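Local coordinates for HTH-type transcriptional regulator AscG (Escherichia coli K12, PDB 3DBI), which represses transcription of the cryptic asc operon as a sequence-specific DNA-binding regulator of the LacI family, at residues Q62-V67 against A122-P127; E107-I112 against R128-D133; N250-I255 against D278-A283; S292-V297 against K326-D331. All coordinates share one frame; numbering follows the deposited sequence.

Contact 1 (Q62-V67 against A122-P127). With PO4 (phosphate ion), chain D.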
# COMPACT_ATOMS: atom_id res chain seq x y z
N GLN A 62 -13.96 27.27 8.22
CA GLN A 62 -13.89 26.53 6.95
C GLN A 62 -12.63 25.67 6.89
O GLN A 62 -11.78 25.82 6.01
CB GLN A 62 -14.05 27.45 5.73
CG GLN A 62 -15.36 28.26 5.71
CD GLN A 62 -16.57 27.42 5.32
OE1 GLN A 62 -16.95 27.38 4.14
NE2 GLN A 62 -17.18 26.75 6.29
N THR A 63 -12.51 24.76 7.86
CA THR A 63 -11.31 23.96 8.05
C THR A 63 -11.67 22.54 8.47
O THR A 63 -12.54 22.33 9.31
CB THR A 63 -10.39 24.58 9.13
OG1 THR A 63 -10.15 25.96 8.82
CG2 THR A 63 -9.06 23.87 9.19
N LEU A 64 -10.98 21.58 7.87
CA LEU A 64 -11.19 20.17 8.14
C LEU A 64 -9.91 19.59 8.70
O LEU A 64 -8.82 19.93 8.25
CB LEU A 64 -11.55 19.46 6.85
CG LEU A 64 -12.68 18.45 6.93
CD1 LEU A 64 -13.65 18.80 5.84
CD2 LEU A 64 -12.17 17.02 6.81
N GLY A 65 -10.03 18.70 9.68
CA GLY A 65 -8.88 18.10 10.33
C GLY A 65 -8.76 16.61 10.08
O GLY A 65 -9.77 15.90 10.01
N LEU A 66 -7.53 16.14 9.94
CA LEU A 66 -7.28 14.72 9.80
C LEU A 66 -6.06 14.34 10.64
O LEU A 66 -5.01 14.98 10.56
CB LEU A 66 -7.10 14.34 8.33
CG LEU A 66 -6.64 12.92 7.97
CD1 LEU A 66 -7.65 11.88 8.40
CD2 LEU A 66 -6.40 12.82 6.47
N VAL A 67 -6.23 13.30 11.46
CA VAL A 67 -5.14 12.78 12.27
C VAL A 67 -4.41 11.69 11.49
O VAL A 67 -5.00 10.68 11.12
CB VAL A 67 -5.64 12.21 13.62
CG1 VAL A 67 -4.48 11.58 14.40
CG2 VAL A 67 -6.31 13.29 14.46
N ALA A 122 -14.30 20.11 11.86
CA ALA A 122 -14.45 18.66 11.99
C ALA A 122 -13.09 17.94 11.96
O ALA A 122 -12.12 18.45 11.40
CB ALA A 122 -15.34 18.13 10.89
N ILE A 123 -13.04 16.75 12.55
CA ILE A 123 -11.82 15.96 12.64
C ILE A 123 -12.14 14.52 12.29
O ILE A 123 -13.15 13.98 12.73
CB ILE A 123 -11.20 16.05 14.07
CG1 ILE A 123 -10.68 17.46 14.33
CG2 ILE A 123 -10.06 15.03 14.26
CD1 ILE A 123 -10.71 17.84 15.77
N MSE A 124 -11.29 13.90 11.47
CA MSE A 124 -11.45 12.49 11.12
C MSE A 124 -10.23 11.72 11.58
O MSE A 124 -9.10 12.22 11.47
CB MSE A 124 -11.64 12.32 9.62
CG MSE A 124 -12.35 13.48 8.95
SE MSE A 124 -12.59 13.15 7.08
CE MSE A 124 -14.06 11.87 7.28
N ILE A 125 -10.46 10.51 12.08
CA ILE A 125 -9.39 9.68 12.62
C ILE A 125 -9.69 8.18 12.44
O ILE A 125 -10.83 7.75 12.55
CB ILE A 125 -9.10 10.04 14.12
CG1 ILE A 125 -7.96 9.20 14.71
CG2 ILE A 125 -10.38 9.95 14.98
CD1 ILE A 125 -7.43 9.69 16.06
N TYR A 126 -8.65 7.42 12.10
CA TYR A 126 -8.64 5.97 12.24
C TYR A 126 -7.62 5.67 13.34
O TYR A 126 -6.43 5.58 13.09
CB TYR A 126 -8.29 5.30 10.90
CG TYR A 126 -8.02 3.80 10.93
CD1 TYR A 126 -8.58 2.97 11.90
CD2 TYR A 126 -7.22 3.22 9.95
CE1 TYR A 126 -8.32 1.58 11.91
CE2 TYR A 126 -6.96 1.85 9.94
CZ TYR A 126 -7.51 1.03 10.92
OH TYR A 126 -7.26 -0.33 10.90
N PRO A 127 -8.10 5.52 14.59
CA PRO A 127 -7.24 5.38 15.76
C PRO A 127 -6.62 3.99 15.94
O PRO A 127 -7.32 2.98 15.95
CB PRO A 127 -8.17 5.71 16.92
CG PRO A 127 -9.52 5.36 16.43
CD PRO A 127 -9.53 5.52 14.95
P PO4 D . -6.90 -2.66 13.55
O1 PO4 D . -6.66 -1.18 13.37
O2 PO4 D . -7.04 -3.32 12.20
O3 PO4 D . -5.74 -3.28 14.27
O4 PO4 D . -8.18 -2.84 14.34
O HOH W 1 -6.22 8.36 11.26

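Contact 2 (E107-I112 against R128-D133). With PO4 (phosphate ion), chain D.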
# COMPACT_ATOMS: atom_id res chain seq x y z
N GLU A 107 -0.66 10.61 22.51
CA GLU A 107 -0.24 11.39 21.34
C GLU A 107 -1.37 11.53 20.31
O GLU A 107 -1.48 12.57 19.66
CB GLU A 107 1.02 10.77 20.72
CG GLU A 107 2.29 11.04 21.54
CD GLU A 107 3.43 10.12 21.17
OE1 GLU A 107 3.19 8.91 20.98
OE2 GLU A 107 4.58 10.60 21.09
N GLU A 108 -2.21 10.50 20.20
CA GLU A 108 -3.39 10.54 19.34
C GLU A 108 -4.45 11.50 19.87
O GLU A 108 -5.12 12.18 19.09
CB GLU A 108 -3.98 9.13 19.13
CG GLU A 108 -3.21 8.28 18.11
CD GLU A 108 -3.90 6.98 17.72
OE1 GLU A 108 -4.94 6.63 18.32
OE2 GLU A 108 -3.40 6.29 16.80
N ARG A 109 -4.58 11.55 21.19
CA ARG A 109 -5.45 12.51 21.86
C ARG A 109 -4.95 13.94 21.69
O ARG A 109 -5.75 14.86 21.49
CB ARG A 109 -5.57 12.19 23.35
CG ARG A 109 -6.57 13.06 24.07
CD ARG A 109 -6.56 12.86 25.57
NE ARG A 109 -7.91 13.05 26.10
CZ ARG A 109 -8.73 12.06 26.43
NH1 ARG A 109 -8.35 10.79 26.33
NH2 ARG A 109 -9.95 12.34 26.88
N GLN A 110 -3.63 14.12 21.79
CA GLN A 110 -2.99 15.43 21.62
C GLN A 110 -3.23 15.98 20.21
O GLN A 110 -3.51 17.17 20.05
CB GLN A 110 -1.49 15.36 21.93
CG GLN A 110 -1.17 15.41 23.43
CD GLN A 110 0.23 14.94 23.79
OE1 GLN A 110 1.15 14.91 22.96
NE2 GLN A 110 0.41 14.56 25.05
N ALA A 111 -3.15 15.10 19.21
CA ALA A 111 -3.39 15.47 17.82
C ALA A 111 -4.83 15.95 17.60
O ALA A 111 -5.05 16.97 16.93
CB ALA A 111 -3.05 14.31 16.89
N ILE A 112 -5.78 15.24 18.19
CA ILE A 112 -7.19 15.67 18.18
C ILE A 112 -7.35 17.04 18.86
O ILE A 112 -7.98 17.94 18.31
CB ILE A 112 -8.13 14.63 18.84
CG1 ILE A 112 -8.15 13.34 18.01
CG2 ILE A 112 -9.54 15.16 18.96
CD1 ILE A 112 -8.92 12.20 18.64
N ARG A 128 -5.30 3.96 16.10
CA ARG A 128 -4.56 2.73 16.35
C ARG A 128 -4.49 2.44 17.86
O ARG A 128 -4.69 1.30 18.29
CB ARG A 128 -3.17 2.80 15.67
CG ARG A 128 -2.02 1.94 16.24
CD ARG A 128 -2.15 0.42 16.07
NE ARG A 128 -2.62 0.05 14.74
CZ ARG A 128 -3.75 -0.62 14.50
NH1 ARG A 128 -4.54 -1.02 15.50
NH2 ARG A 128 -4.08 -0.89 13.24
N PHE A 129 -4.24 3.47 18.66
CA PHE A 129 -4.06 3.29 20.11
C PHE A 129 -5.26 3.77 20.93
O PHE A 129 -5.70 3.10 21.86
CB PHE A 129 -2.79 3.98 20.60
CG PHE A 129 -1.51 3.42 20.02
CD1 PHE A 129 -0.90 2.30 20.60
CD2 PHE A 129 -0.90 4.03 18.92
CE1 PHE A 129 0.29 1.79 20.07
CE2 PHE A 129 0.29 3.52 18.38
CZ PHE A 129 0.89 2.40 18.96
N LEU A 130 -5.80 4.94 20.57
CA LEU A 130 -6.83 5.61 21.38
C LEU A 130 -8.15 4.85 21.45
O LEU A 130 -8.74 4.50 20.43
CB LEU A 130 -7.06 7.04 20.88
CG LEU A 130 -7.93 8.01 21.68
CD1 LEU A 130 -7.48 8.11 23.13
CD2 LEU A 130 -7.88 9.38 21.02
N SER A 131 -8.59 4.61 22.68
CA SER A 131 -9.78 3.82 22.98
C SER A 131 -11.04 4.47 22.46
O SER A 131 -11.17 5.70 22.43
CB SER A 131 -9.91 3.62 24.50
OG SER A 131 -11.26 3.68 24.94
N VAL A 132 -11.98 3.62 22.08
CA VAL A 132 -13.30 4.03 21.63
C VAL A 132 -14.06 4.80 22.73
O VAL A 132 -14.73 5.79 22.44
CB VAL A 132 -14.06 2.80 21.05
CG1 VAL A 132 -15.41 2.54 21.71
CG2 VAL A 132 -14.16 2.90 19.53
N ASP A 133 -13.91 4.37 23.98
CA ASP A 133 -14.57 5.03 25.11
C ASP A 133 -14.02 6.43 25.38
O ASP A 133 -14.77 7.34 25.72
CB ASP A 133 -14.48 4.18 26.37
CG ASP A 133 -15.33 2.92 26.30
OD1 ASP A 133 -16.41 2.96 25.66
OD2 ASP A 133 -14.92 1.89 26.88
P PO4 D . -6.90 -2.66 13.55
O1 PO4 D . -6.66 -1.18 13.37
O2 PO4 D . -7.04 -3.32 12.20
O3 PO4 D . -5.74 -3.28 14.27
O4 PO4 D . -8.18 -2.84 14.34

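Contact 3 (N250-I255 against D278-A283)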
# COMPACT_ATOMS: atom_id res chain seq x y z
N ASN A 250 -5.03 -11.89 7.56
CA ASN A 250 -4.93 -11.10 6.32
C ASN A 250 -4.27 -11.84 5.15
O ASN A 250 -3.73 -12.93 5.34
CB ASN A 250 -4.34 -9.69 6.56
CG ASN A 250 -2.83 -9.68 6.76
OD1 ASN A 250 -2.15 -10.71 6.68
ND2 ASN A 250 -2.29 -8.49 7.00
N ASP A 251 -4.33 -11.25 3.96
CA ASP A 251 -3.74 -11.84 2.76
C ASP A 251 -2.23 -12.00 2.82
O ASP A 251 -1.71 -13.03 2.38
CB ASP A 251 -4.14 -11.02 1.52
CG ASP A 251 -5.59 -11.22 1.13
OD1 ASP A 251 -6.27 -12.07 1.75
OD2 ASP A 251 -6.06 -10.54 0.20
N ASP A 252 -1.54 -11.00 3.36
CA ASP A 252 -0.08 -11.06 3.56
C ASP A 252 0.33 -12.29 4.36
O ASP A 252 1.26 -13.00 3.96
CB ASP A 252 0.44 -9.80 4.24
CG ASP A 252 0.51 -8.60 3.30
OD1 ASP A 252 -0.22 -8.58 2.29
OD2 ASP A 252 1.29 -7.68 3.59
N MSE A 253 -0.38 -12.55 5.45
CA MSE A 253 -0.13 -13.73 6.28
C MSE A 253 -0.45 -15.01 5.52
O MSE A 253 0.29 -16.00 5.65
CB MSE A 253 -0.90 -13.67 7.59
CG MSE A 253 -0.32 -12.69 8.58
SE MSE A 253 -1.05 -12.96 10.32
CE MSE A 253 -2.70 -12.07 10.12
N ALA A 254 -1.52 -14.97 4.74
CA ALA A 254 -1.94 -16.12 3.93
C ALA A 254 -0.89 -16.52 2.89
O ALA A 254 -0.66 -17.71 2.67
CB ALA A 254 -3.27 -15.83 3.25
N ILE A 255 -0.26 -15.53 2.28
CA ILE A 255 0.74 -15.79 1.26
C ILE A 255 1.97 -16.38 1.94
O ILE A 255 2.56 -17.35 1.44
CB ILE A 255 1.06 -14.51 0.44
CG1 ILE A 255 -0.11 -14.19 -0.50
CG2 ILE A 255 2.35 -14.68 -0.36
CD1 ILE A 255 -0.18 -12.75 -1.00
N ASP A 278 -8.80 -9.11 3.11
CA ASP A 278 -8.32 -7.87 2.42
C ASP A 278 -8.64 -7.84 0.93
O ASP A 278 -8.94 -6.77 0.38
CB ASP A 278 -6.82 -7.55 2.62
CG ASP A 278 -6.50 -7.04 4.02
OD1 ASP A 278 -7.43 -6.83 4.83
OD2 ASP A 278 -5.30 -6.85 4.31
N ASP A 279 -8.58 -9.01 0.28
CA ASP A 279 -8.75 -9.13 -1.18
C ASP A 279 -7.79 -8.19 -1.94
O ASP A 279 -8.23 -7.36 -2.74
CB ASP A 279 -10.22 -8.90 -1.58
CG ASP A 279 -10.50 -9.25 -3.04
OD1 ASP A 279 -9.96 -10.25 -3.54
OD2 ASP A 279 -11.27 -8.50 -3.68
N ILE A 280 -6.49 -8.32 -1.67
CA ILE A 280 -5.49 -7.47 -2.32
C ILE A 280 -5.39 -7.81 -3.80
O ILE A 280 -5.77 -8.90 -4.22
CB ILE A 280 -4.09 -7.54 -1.63
CG1 ILE A 280 -3.54 -8.97 -1.63
CG2 ILE A 280 -4.15 -6.92 -0.23
CD1 ILE A 280 -2.08 -9.08 -1.16
N ALA A 281 -4.88 -6.86 -4.59
CA ALA A 281 -4.82 -6.98 -6.05
C ALA A 281 -3.96 -8.16 -6.53
O ALA A 281 -4.15 -8.67 -7.62
CB ALA A 281 -4.32 -5.66 -6.65
N ILE A 282 -3.04 -8.59 -5.67
CA ILE A 282 -2.14 -9.70 -5.94
C ILE A 282 -2.85 -11.06 -5.84
O ILE A 282 -2.43 -12.03 -6.49
CB ILE A 282 -0.88 -9.57 -4.99
CG1 ILE A 282 0.24 -8.80 -5.68
CG2 ILE A 282 -0.40 -10.89 -4.41
CD1 ILE A 282 0.50 -9.23 -7.11
N ALA A 283 -3.94 -11.12 -5.08
CA ALA A 283 -4.58 -12.39 -4.72
C ALA A 283 -4.91 -13.39 -5.85
O ALA A 283 -4.61 -14.59 -5.71
CB ALA A 283 -5.79 -12.16 -3.81
O HOH W 2 -3.01 -8.54 3.53

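Contact 4 (S292-V297 against K326-D331)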
# COMPACT_ATOMS: atom_id res chain seq x y z
N SER A 292 -10.10 -14.88 -0.61
CA SER A 292 -9.97 -13.83 0.39
C SER A 292 -11.30 -13.15 0.66
O SER A 292 -12.19 -13.14 -0.19
CB SER A 292 -8.95 -12.78 -0.06
OG SER A 292 -8.76 -11.81 0.95
N VAL A 293 -11.42 -12.59 1.85
CA VAL A 293 -12.59 -11.81 2.23
C VAL A 293 -12.41 -10.35 1.80
O VAL A 293 -11.44 -9.69 2.18
CB VAL A 293 -12.82 -11.90 3.75
CG1 VAL A 293 -13.91 -10.94 4.18
CG2 VAL A 293 -13.17 -13.32 4.16
N LYS A 294 -13.35 -9.85 1.00
CA LYS A 294 -13.32 -8.47 0.56
C LYS A 294 -14.07 -7.60 1.57
O LYS A 294 -15.24 -7.85 1.86
CB LYS A 294 -13.94 -8.32 -0.84
CG LYS A 294 -13.88 -6.89 -1.39
CD LYS A 294 -14.32 -6.82 -2.85
CE LYS A 294 -13.91 -5.49 -3.49
NZ LYS A 294 -12.42 -5.31 -3.49
N ILE A 295 -13.38 -6.59 2.09
CA ILE A 295 -13.98 -5.59 2.96
C ILE A 295 -14.39 -4.39 2.10
O ILE A 295 -13.60 -3.91 1.30
CB ILE A 295 -12.97 -5.15 4.07
CG1 ILE A 295 -12.36 -6.37 4.78
CG2 ILE A 295 -13.62 -4.20 5.08
CD1 ILE A 295 -13.36 -7.23 5.60
N PRO A 296 -15.63 -3.89 2.26
CA PRO A 296 -16.06 -2.74 1.45
C PRO A 296 -15.53 -1.41 1.99
O PRO A 296 -16.29 -0.59 2.51
CB PRO A 296 -17.59 -2.81 1.54
CG PRO A 296 -17.86 -3.44 2.85
CD PRO A 296 -16.70 -4.36 3.16
N VAL A 297 -14.22 -1.18 1.82
CA VAL A 297 -13.53 -0.02 2.38
C VAL A 297 -14.02 1.27 1.74
O VAL A 297 -14.32 2.23 2.45
CB VAL A 297 -11.99 -0.18 2.28
CG1 VAL A 297 -11.26 1.00 2.92
CG2 VAL A 297 -11.54 -1.48 2.93
N LYS A 326 -17.48 -10.14 2.45
CA LYS A 326 -17.80 -11.48 2.01
C LYS A 326 -16.60 -12.20 1.38
O LYS A 326 -15.72 -11.58 0.76
CB LYS A 326 -19.06 -11.51 1.13
CG LYS A 326 -18.86 -11.41 -0.37
CD LYS A 326 -20.10 -11.96 -1.09
CE LYS A 326 -19.77 -12.44 -2.50
NZ LYS A 326 -19.41 -11.32 -3.41
N LEU A 327 -16.58 -13.50 1.57
CA LEU A 327 -15.54 -14.35 1.05
C LEU A 327 -15.69 -14.50 -0.47
O LEU A 327 -16.76 -14.85 -0.97
CB LEU A 327 -15.58 -15.70 1.74
CG LEU A 327 -14.64 -16.81 1.26
CD1 LEU A 327 -13.16 -16.42 1.39
CD2 LEU A 327 -14.93 -18.10 2.02
N ILE A 328 -14.60 -14.21 -1.18
CA ILE A 328 -14.51 -14.50 -2.60
C ILE A 328 -13.78 -15.83 -2.74
O ILE A 328 -12.59 -15.94 -2.41
CB ILE A 328 -13.83 -13.35 -3.39
CG1 ILE A 328 -14.63 -12.04 -3.22
CG2 ILE A 328 -13.70 -13.71 -4.88
CD1 ILE A 328 -13.99 -10.80 -3.82
N ARG A 329 -14.50 -16.84 -3.20
CA ARG A 329 -13.95 -18.15 -3.40
C ARG A 329 -13.07 -18.20 -4.61
O ARG A 329 -13.45 -17.80 -5.68
CB ARG A 329 -15.05 -19.17 -3.55
CG ARG A 329 -15.91 -19.33 -2.36
CD ARG A 329 -16.09 -20.79 -2.01
NE ARG A 329 -15.16 -21.67 -2.72
CZ ARG A 329 -15.30 -22.99 -2.78
NH1 ARG A 329 -16.31 -23.57 -2.18
NH2 ARG A 329 -14.43 -23.73 -3.44
N ARG A 330 -11.88 -18.70 -4.42
CA ARG A 330 -10.93 -18.86 -5.52
C ARG A 330 -10.29 -20.26 -5.41
O ARG A 330 -10.75 -21.08 -4.60
CB ARG A 330 -9.89 -17.73 -5.53
CG ARG A 330 -10.48 -16.37 -5.93
CD ARG A 330 -9.45 -15.37 -6.45
NE ARG A 330 -9.14 -14.35 -5.46
CZ ARG A 330 -9.70 -13.15 -5.38
NH1 ARG A 330 -9.33 -12.32 -4.43
NH2 ARG A 330 -10.62 -12.76 -6.25
N ASP A 331 -9.25 -20.52 -6.20
CA ASP A 331 -8.65 -21.86 -6.30
C ASP A 331 -8.06 -22.42 -5.01
O ASP A 331 -7.98 -23.64 -4.85
CB ASP A 331 -7.59 -21.89 -7.41
CG ASP A 331 -8.20 -21.84 -8.80
OD1 ASP A 331 -9.38 -22.23 -8.96
OD2 ASP A 331 -7.49 -21.41 -9.73

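Contact 1 (Q62-V67 against A122-P127)
Gly65 bonds to two residues of the facing strand: its N donates to Ala122 O at 2.7 Å, its O accepts from Met124 N at 2.9 Å, the donor standing well above the carbonyl plane. Two residues on, Val67 N meets Met124 O at 3.1 Å, the N-H...O angle being 171°. This register is parallel, the short strand axes lying 22° apart. It joins two inner strands of the five-stranded parallel sheet in the N-terminal half of the periplasmic-binding-protein-like fold, where helix 105-117 covers the Ile123 face and helices 77-91 and 297-313 the Leu64, Leu66 and Met124 face. Among apolar contacts, the side chains of Leu64 and Met124 cross obliquely, Leu64 CD2 lying 3.9 Å from SE of this selenomethionine. With CG1 anti to its backbone N (chi1 176°), Val67 lays that methyl alongside Ile125 CD1 at 3.9 Å, both chains pointing the same way, and sets CG2 4.1 Å from Ile123 CG2. At the C-terminal end of the pairing a water bridges the segments, donating to Val67 O (2.6 Å) and accepting from Tyr126 N (2.7 Å). Tyr126 OH bonds weakly to O1 of a phosphate ion, probably from the crystallisation liquor; Ser193 and His74 also bind it.

Contact 2 (E107-I112 against R128-D133)
The Glu108 carboxylate receives three successive backbone N-H groups of the loop 128-130. OE1 accepts from Leu130 N at 2.9 Å and from Phe129 N at 3.3 Å, both donors coming from the same face and standing 39° and 42° out of the carboxylate plane. OE2 uses its syn lone pair for Arg128 N, 3.1 Å away, and has only a weak bond from Phe129 N. The buried negative charge is thus probably offset by amide dipoles. Were Glu108 replaced by an alanine, the amides of Arg128, Phe129 and Leu130 would probably lose these acceptors and the loop be freer to shift. In this alpha/beta fold the loop carries the chain from strand 122-125 into helix 132-141, against the preceding helix 105-117. Ser131 N-caps the new helix, its OG accepting from Glu134 N and, more weakly, from Asp133 N. One turn past Glu108, Ile112 CD1 touches Leu130 CD2 at 3.8 Å, while Arg109 finds its charge partner in Glu134. The Arg128 chain bends at chi2 and chi3 and presents its guanidinium edge to the phosphate, NH1 donating to O3 (2.8 Å) and NH2 to O1 (2.6 Å); its CG lies over one face of the Phe129 ring, offset toward the rim.

Contact 3 (N250-I255 against D278-A283)
Asp251 and Ile280 slide past each other in opposite directions, and the acid of Asp251 reaches the backbone of Ile280. Asp251 OD2 accepts from Ile280 N at 2.9 Å, the N-H...O angle being 166° and the donor almost in line with the CG-OD2 bond. In return, Ile280 holds CG1 between its backbone N and carbonyl carbon (chi1 59°), which brings CG1 to 3.8 Å from Asp251 CB. Its CD1 then meets Ile255 CD1 tip to tip at 4.1 Å. Ile282 approaches that same Ile255 methyl at about a right angle, CG2 to CD1 3.9 Å, from within the type I turn Ile280-Ala283. Asn250 N-caps the helix, its OD1 taking Met253 N at 2.8 Å. Beside it a water accepts from Asp252 N and donates to Asp278 OD2 at 3.0 Å, bridging the first turn of the helix to the Asp278 carboxylate. Asp251 OD1 turns to Ser292 OG on the next strand. The contact thus sets the start of helix 251-263, which rests on strand 245-248 through Ala254, against the loop leaving strand 273-277; at its outer end Ile255 and Ile282 pack on Ile282 and Ile255 of the second subunit.

Contact 4 (S292-V297 against K326-D331)
Val293 and Leu327 form the close-packed side of this strand pair, their side chains crossing at about a right angle. Val293 (chi1 172°) keeps CG2 beside its own backbone N, which turns that methyl onto its partner, 4.0 Å from Leu327 CA and 4.2 Å from Leu327 CD1. Both residues face helix 165-178, Val293 against Thr168 and Ala172, Leu327 against Glu175. With an alanine here both methyls of Val293 go, which would probably open a gap beside Leu327 CD1 and weaken the seat of the sheet on that helix. The backbone pairing is antiparallel, although the short axes make 134°, well away from the 180° of a straight antiparallel pair. Val293 and Leu327 are the non-hydrogen-bonded pair; on either side of them lie two hydrogen-bonded pairs. In each, one bond is short, Ile328 N to Ser292 O at 2.8 Å (167° at the hydrogen) and Lys294 N to Lys326 O at 2.9 Å; the return bonds, Ser292 N to Ile328 O and Lys326 N to Lys294 O, are both 3.3 Å. Strand 326-328 is thereby added as the antiparallel edge of the otherwise parallel sheet in the C-terminal half of the periplasmic-binding-protein-like fold. The other face is looser. Lys294 and Ile328 lie side by side and point the same way, CB to CD1 3.9 Å, and the exposed lysine continues outward until NZ makes a long, weak ion pair with Asp279. Lys326 is likewise exposed. Ser292 is the buried exception on this face, its OG accepting from Asp279 N. Farther along, Arg330 reaches back toward Ser292 CB, its charge facing Asp279 at a distance modelled implausibly short.

How the contacts relate
From the N terminus, strand 63-68 is closed onto strand 122-125 by contact 1, a loop of 54 residues. Contact 2 opens inside that loop, at 107-112, and closes beyond it at 128-133, so the two cross; they also touch, through Ile125 on Ile112 and Val67 on Ala111, joining sheet to helix 105-117 in the N-terminal half. Contacts 3 and 4 follow in series in the other half, on the opposite side of the chain's centre, about 29 Å from contact 1 for contact 3, centre to centre. Contact 3 closes a 22-residue loop, contact 4 one of 28 made up largely of helix 297-313. The Asp251-Ser292 pair ties these two together.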